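Local coordinates for 2S Albumin protein (Dolichos, PDB 6IX1) that is a 2S albumin seed protein with a four-bladed hemopexin-type beta-propeller, probably serving in storage or ligand binding, though its exact role is not established, at residues G48-L52 against N92-L96; Y28-G32 against F175-K179. All blocks are in the same frame, centred on the assembly; numbering follows the deposited sequence.

Overall arrangement
The chain folds into a four-bladed beta-propeller, each blade a small antiparallel sheet followed by a short helix. Both contacts join blade 1 (strands 6-9 to 37-44) to a neighbouring blade. Contact 1 links the loop after helix 45-48 to the outer edge of blade 2, while contact 2 joins the loop between strands 23-28 and 37-44 to the end of the inner strand 173-176 of blade 4 (strands 173-176 to 204-211) and the loop that follows, spanning the closure between first and last blades. Along the chain the order is 28-32, 48-52, 92-96, 175-179, with contact 1 in between. The contact centres are about 24 Å apart, their nearest atoms about 13 Å.

Contact 1: residues G48-L52 against N92-L96; sequences GFPSL and NDKIL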
loop_
_atom_site.group_PDB
_atom_site.type_symbol
_atom_site.label_atom_id
_atom_site.label_comp_id
_atom_site.label_asym_id
_atom_site.label_seq_id
_atom_site.Cartn_x
_atom_site.Cartn_y
_atom_site.Cartn_z
ATOM N N GLY A 48 11.777 -13.498 3.027
ATOM C CA GLY A 48 10.348 -13.837 2.869
ATOM C C GLY A 48 10.002 -14.134 1.447
ATOM O O GLY A 48 9.066 -14.933 1.241
ATOM N N PHE A 49 10.640 -13.411 0.536
ATOM C CA PHE A 49 10.337 -13.431 -0.917
ATOM C C PHE A 49 11.618 -13.643 -1.679
ATOM O O PHE A 49 12.169 -12.709 -2.275
ATOM C CB PHE A 49 9.636 -12.113 -1.256
ATOM C CG PHE A 49 8.407 -11.909 -0.404
ATOM C CD1 PHE A 49 7.251 -12.677 -0.598
ATOM C CD2 PHE A 49 8.453 -11.022 0.628
ATOM C CE1 PHE A 49 6.166 -12.556 0.264
ATOM C CE2 PHE A 49 7.400 -10.903 1.491
ATOM C CZ PHE A 49 6.248 -11.640 1.287
ATOM N N PRO A 50 12.094 -14.897 -1.712
ATOM C CA PRO A 50 13.359 -15.138 -2.382
ATOM C C PRO A 50 13.364 -14.732 -3.849
ATOM O O PRO A 50 14.438 -14.434 -4.384
ATOM C CB PRO A 50 13.638 -16.610 -2.165
ATOM C CG PRO A 50 12.916 -16.948 -0.897
ATOM C CD PRO A 50 11.686 -16.063 -0.884
ATOM N N SER A 51 12.207 -14.711 -4.486
ATOM C CA SER A 51 12.094 -14.237 -5.893
ATOM C C SER A 51 12.629 -12.809 -6.015
ATOM O O SER A 51 12.988 -12.418 -7.132
ATOM C CB SER A 51 10.680 -14.370 -6.424
ATOM O OG SER A 51 9.770 -13.565 -5.744
ATOM N N LEU A 52 12.635 -12.029 -4.938
ATOM C CA LEU A 52 13.030 -10.619 -4.944
ATOM C C LEU A 52 14.480 -10.442 -4.496
ATOM O O LEU A 52 14.986 -9.322 -4.467
ATOM C CB LEU A 52 12.076 -9.850 -4.028
ATOM C CG LEU A 52 10.609 -9.917 -4.415
ATOM C CD1 LEU A 52 9.782 -9.051 -3.444
ATOM C CD2 LEU A 52 10.487 -9.415 -5.825
ATOM N N ASN A 92 6.511 -20.528 -2.910
ATOM C CA ASN A 92 6.309 -20.502 -4.369
ATOM C C ASN A 92 6.127 -19.049 -4.813
ATOM O O ASN A 92 5.477 -18.881 -5.872
ATOM C CB ASN A 92 5.159 -21.424 -4.788
ATOM C CG ASN A 92 5.434 -22.887 -4.481
ATOM O OD1 ASN A 92 6.564 -23.343 -4.642
ATOM N ND2 ASN A 92 4.433 -23.619 -4.032
ATOM N N ASP A 93 6.676 -18.052 -4.097
ATOM C CA ASP A 93 6.569 -16.655 -4.623
ATOM C C ASP A 93 7.350 -16.562 -5.946
ATOM O O ASP A 93 8.390 -17.219 -6.167
ATOM C CB ASP A 93 7.119 -15.625 -3.626
ATOM C CG ASP A 93 8.598 -15.877 -3.311
ATOM O OD1 ASP A 93 8.830 -16.930 -2.625
ATOM O OD2 ASP A 93 9.491 -15.077 -3.620
ATOM N N LYS A 94 6.924 -15.679 -6.831
ATOM C CA LYS A 94 7.648 -15.518 -8.097
ATOM C C LYS A 94 7.273 -14.162 -8.701
ATOM O O LYS A 94 6.145 -13.652 -8.504
ATOM C CB LYS A 94 7.305 -16.658 -9.048
ATOM C CG LYS A 94 5.805 -16.792 -9.248
ATOM C CD LYS A 94 5.372 -17.699 -10.401
ATOM C CE LYS A 94 6.069 -17.390 -11.708
ATOM N NZ LYS A 94 5.699 -18.306 -12.824
ATOM N N ILE A 95 8.199 -13.657 -9.498
ATOM C CA ILE A 95 8.001 -12.427 -10.274
ATOM C C ILE A 95 7.235 -12.805 -11.527
ATOM O O ILE A 95 7.767 -13.639 -12.348
ATOM C CB ILE A 95 9.306 -11.730 -10.589
ATOM C CG1 ILE A 95 10.062 -11.324 -9.331
ATOM C CG2 ILE A 95 9.014 -10.577 -11.517
ATOM C CD1 ILE A 95 11.359 -10.628 -9.567
ATOM N N LEU A 96 6.054 -12.249 -11.705
ATOM C CA LEU A 96 5.224 -12.439 -12.912
ATOM C C LEU A 96 5.556 -11.432 -14.040
ATOM O O LEU A 96 5.382 -11.806 -15.244
ATOM C CB LEU A 96 3.754 -12.272 -12.522
ATOM C CG LEU A 96 3.253 -13.230 -11.476
ATOM C CD1 LEU A 96 1.875 -12.814 -11.032
ATOM C CD2 LEU A 96 3.354 -14.682 -11.991
HETATM O O HOH W 1 7.623 -16.781 -0.197
#
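Just beyond helix 45-48 the chain leaves helical geometry at Phe49 and makes a 3-10 turn over 50-52, closed by Leu52 N to Phe49 O at 2.8 Å. Against this turn runs the extended start of strand 94-95, with Ser51 CA 5.1 Å from Lys94 CA. The link is made by the Asp93 carboxylate: its OD2 accepts from Ser51 N (2.9 Å) and from Ser51 OG (2.6 Å), the p rotamer of Ser51 swinging the hydroxyl to the same oxygen. A water 2.7 Å from Asp93 OD1 and 2.8 Å from Gly48 O bridges the other carboxylate oxygen to the helix end. Beside this polar patch, Leu52 CD2 packs on Ile95 CG1 at 4.0 Å, and Ile95 CD1 reaches within 3.4 Å of Ser51 O. Strand 94-95 pairs with strand 80-85 of blade 2, and the contact packs the linker leaving blade 1 against the outer edge of blade 2, an inter-blade packing of the hemopexin-type beta-propeller.

Contact 2: residues Y28-G32 against F175-K179; sequences YYTPG and FASHK. With SO4 (sulfate ion), chain D.
An aromatic cluster of Tyr29, Phe175 and His178 joins the two segments. Tyr28 belongs to strand 23-28, and the chain runs on to Gly32, which has positive phi (82°). Residues 175-176 end strand 173-176, and the chain turns at His178 (phi/psi -66/-22). The backbones stay apart, the nearest CA pair being Pro31 and Lys179 at 7.8 Å, and Tyr29 spans the gap. With chi1 p and chi2 -83°, its OH accepts from His178 N (2.7 Å, 164°) and hydrogen-bonds to His178 ND1 (2.7 Å), His178 taking chi1 m and chi2 88°. Phe175, also chi1 p with chi2 -80°, presents its edge to the Tyr29 face in a T-shaped stack: centroids 5.3 Å apart, planes at 84°, Tyr29 CZ to Phe175 CE2 3.8 Å. This is the junction of the first and last blades of the hemopexin-type propeller, and His178 NE2 is hydrogen-bonded in turn to Ser10 O. Ser177 OG accepts from Lys179 N (2.9 Å) in an ST turn; Pro31 CB comes within 4.4 Å of Lys179 CD. A sulfate, probably from the crystallisation liquor, takes a hydrogen bond at O2 from Gly32 N (2.8 Å) and others from Tyr184 and Tyr191.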
loop_
_atom_site.group_PDB
_atom_site.type_symbol
_atom_site.label_atom_id
_atom_site.label_comp_id
_atom_site.label_asym_id
_atom_site.label_seq_id
_atom_site.Cartn_x
_atom_site.Cartn_y
_atom_site.Cartn_z
ATOM N N TYR A 28 -1.956 -10.300 11.523
ATOM C CA TYR A 28 -3.356 -10.722 11.576
ATOM C C TYR A 28 -4.073 -9.602 12.304
ATOM O O TYR A 28 -3.886 -9.425 13.526
ATOM C CB TYR A 28 -3.409 -12.051 12.344
ATOM C CG TYR A 28 -4.687 -12.843 12.239
ATOM C CD1 TYR A 28 -5.341 -12.980 11.045
ATOM C CD2 TYR A 28 -5.055 -13.696 13.290
ATOM C CE1 TYR A 28 -6.367 -13.881 10.885
ATOM C CE2 TYR A 28 -6.136 -14.530 13.151
ATOM C CZ TYR A 28 -6.736 -14.702 11.933
ATOM O OH TYR A 28 -7.817 -15.582 11.831
ATOM N N TYR A 29 -4.858 -8.816 11.588
ATOM C CA TYR A 29 -5.340 -7.500 12.118
ATOM C C TYR A 29 -6.814 -7.594 12.479
ATOM O O TYR A 29 -7.563 -8.419 11.978
ATOM C CB TYR A 29 -5.011 -6.323 11.189
ATOM C CG TYR A 29 -5.691 -6.340 9.883
ATOM C CD1 TYR A 29 -5.215 -7.081 8.825
ATOM C CD2 TYR A 29 -6.786 -5.501 9.704
ATOM C CE1 TYR A 29 -5.849 -7.042 7.607
ATOM C CE2 TYR A 29 -7.460 -5.529 8.510
ATOM C CZ TYR A 29 -7.001 -6.298 7.452
ATOM O OH TYR A 29 -7.724 -6.215 6.290
ATOM N N THR A 30 -7.186 -6.597 13.268
ATOM C CA THR A 30 -8.488 -6.611 13.955
ATOM C C THR A 30 -9.076 -5.212 13.839
ATOM O O THR A 30 -8.764 -4.316 14.605
ATOM C CB THR A 30 -8.373 -7.071 15.401
ATOM O OG1 THR A 30 -7.495 -6.187 16.143
ATOM C CG2 THR A 30 -7.893 -8.505 15.443
ATOM N N PRO A 31 -9.956 -4.923 12.848
ATOM C CA PRO A 31 -10.531 -3.585 12.749
ATOM C C PRO A 31 -11.205 -3.150 14.040
ATOM O O PRO A 31 -11.945 -3.914 14.668
ATOM C CB PRO A 31 -11.575 -3.754 11.640
ATOM C CG PRO A 31 -10.944 -4.796 10.732
ATOM C CD PRO A 31 -10.304 -5.768 11.696
ATOM N N GLY A 32 -10.903 -1.922 14.453
ATOM C CA GLY A 32 -11.603 -1.290 15.563
ATOM C C GLY A 32 -11.087 -1.699 16.935
ATOM O O GLY A 32 -11.685 -1.241 17.885
ATOM N N PHE A 175 -3.421 0.493 2.782
ATOM C CA PHE A 175 -3.975 -0.758 2.233
ATOM C C PHE A 175 -5.488 -0.792 2.418
ATOM O O PHE A 175 -6.053 -0.202 3.344
ATOM C CB PHE A 175 -3.309 -1.995 2.887
ATOM C CG PHE A 175 -3.689 -2.290 4.297
ATOM C CD1 PHE A 175 -3.103 -1.594 5.332
ATOM C CD2 PHE A 175 -4.598 -3.296 4.585
ATOM C CE1 PHE A 175 -3.437 -1.892 6.656
ATOM C CE2 PHE A 175 -4.952 -3.560 5.906
ATOM C CZ PHE A 175 -4.407 -2.856 6.924
ATOM N N ALA A 176 -6.134 -1.516 1.538
ATOM C CA ALA A 176 -7.552 -1.734 1.667
ATOM C C ALA A 176 -7.818 -2.809 2.733
ATOM O O ALA A 176 -7.113 -3.814 2.781
ATOM C CB ALA A 176 -8.067 -2.291 0.362
ATOM N N SER A 177 -8.815 -2.570 3.550
ATOM C CA SER A 177 -9.186 -3.582 4.563
ATOM C C SER A 177 -9.936 -4.752 3.960
ATOM O O SER A 177 -10.548 -4.603 2.897
ATOM C CB SER A 177 -10.063 -2.919 5.605
ATOM O OG SER A 177 -10.364 -3.793 6.627
ATOM N N HIS A 178 -9.897 -5.875 4.648
ATOM C CA HIS A 178 -10.843 -6.953 4.334
ATOM C C HIS A 178 -12.284 -6.573 4.646
ATOM O O HIS A 178 -13.184 -7.208 4.139
ATOM C CB HIS A 178 -10.424 -8.217 5.128
ATOM C CG HIS A 178 -9.186 -8.844 4.550
ATOM N ND1 HIS A 178 -7.924 -8.482 4.920
ATOM C CD2 HIS A 178 -9.045 -9.807 3.600
ATOM C CE1 HIS A 178 -7.053 -9.223 4.260
ATOM N NE2 HIS A 178 -7.703 -10.017 3.453
ATOM N N LYS A 179 -12.412 -5.598 5.531
ATOM C CA LYS A 179 -13.750 -5.086 5.844
ATOM C C LYS A 179 -14.072 -3.967 4.870
ATOM O O LYS A 179 -13.567 -2.859 4.983
ATOM C CB LYS A 179 -13.827 -4.600 7.272
ATOM C CG LYS A 179 -15.182 -4.102 7.730
ATOM C CD LYS A 179 -15.183 -3.579 9.148
ATOM C CE LYS A 179 -16.463 -2.874 9.538
ATOM N NZ LYS A 179 -17.593 -3.809 9.410
HETATM S S SO4 D . -8.249 0.368 13.699
HETATM O O1 SO4 D . -8.674 0.147 15.037
HETATM O O2 SO4 D . -9.003 -0.525 12.886
HETATM O O3 SO4 D . -6.918 0.069 13.558
HETATM O O4 SO4 D . -8.443 1.722 13.262
#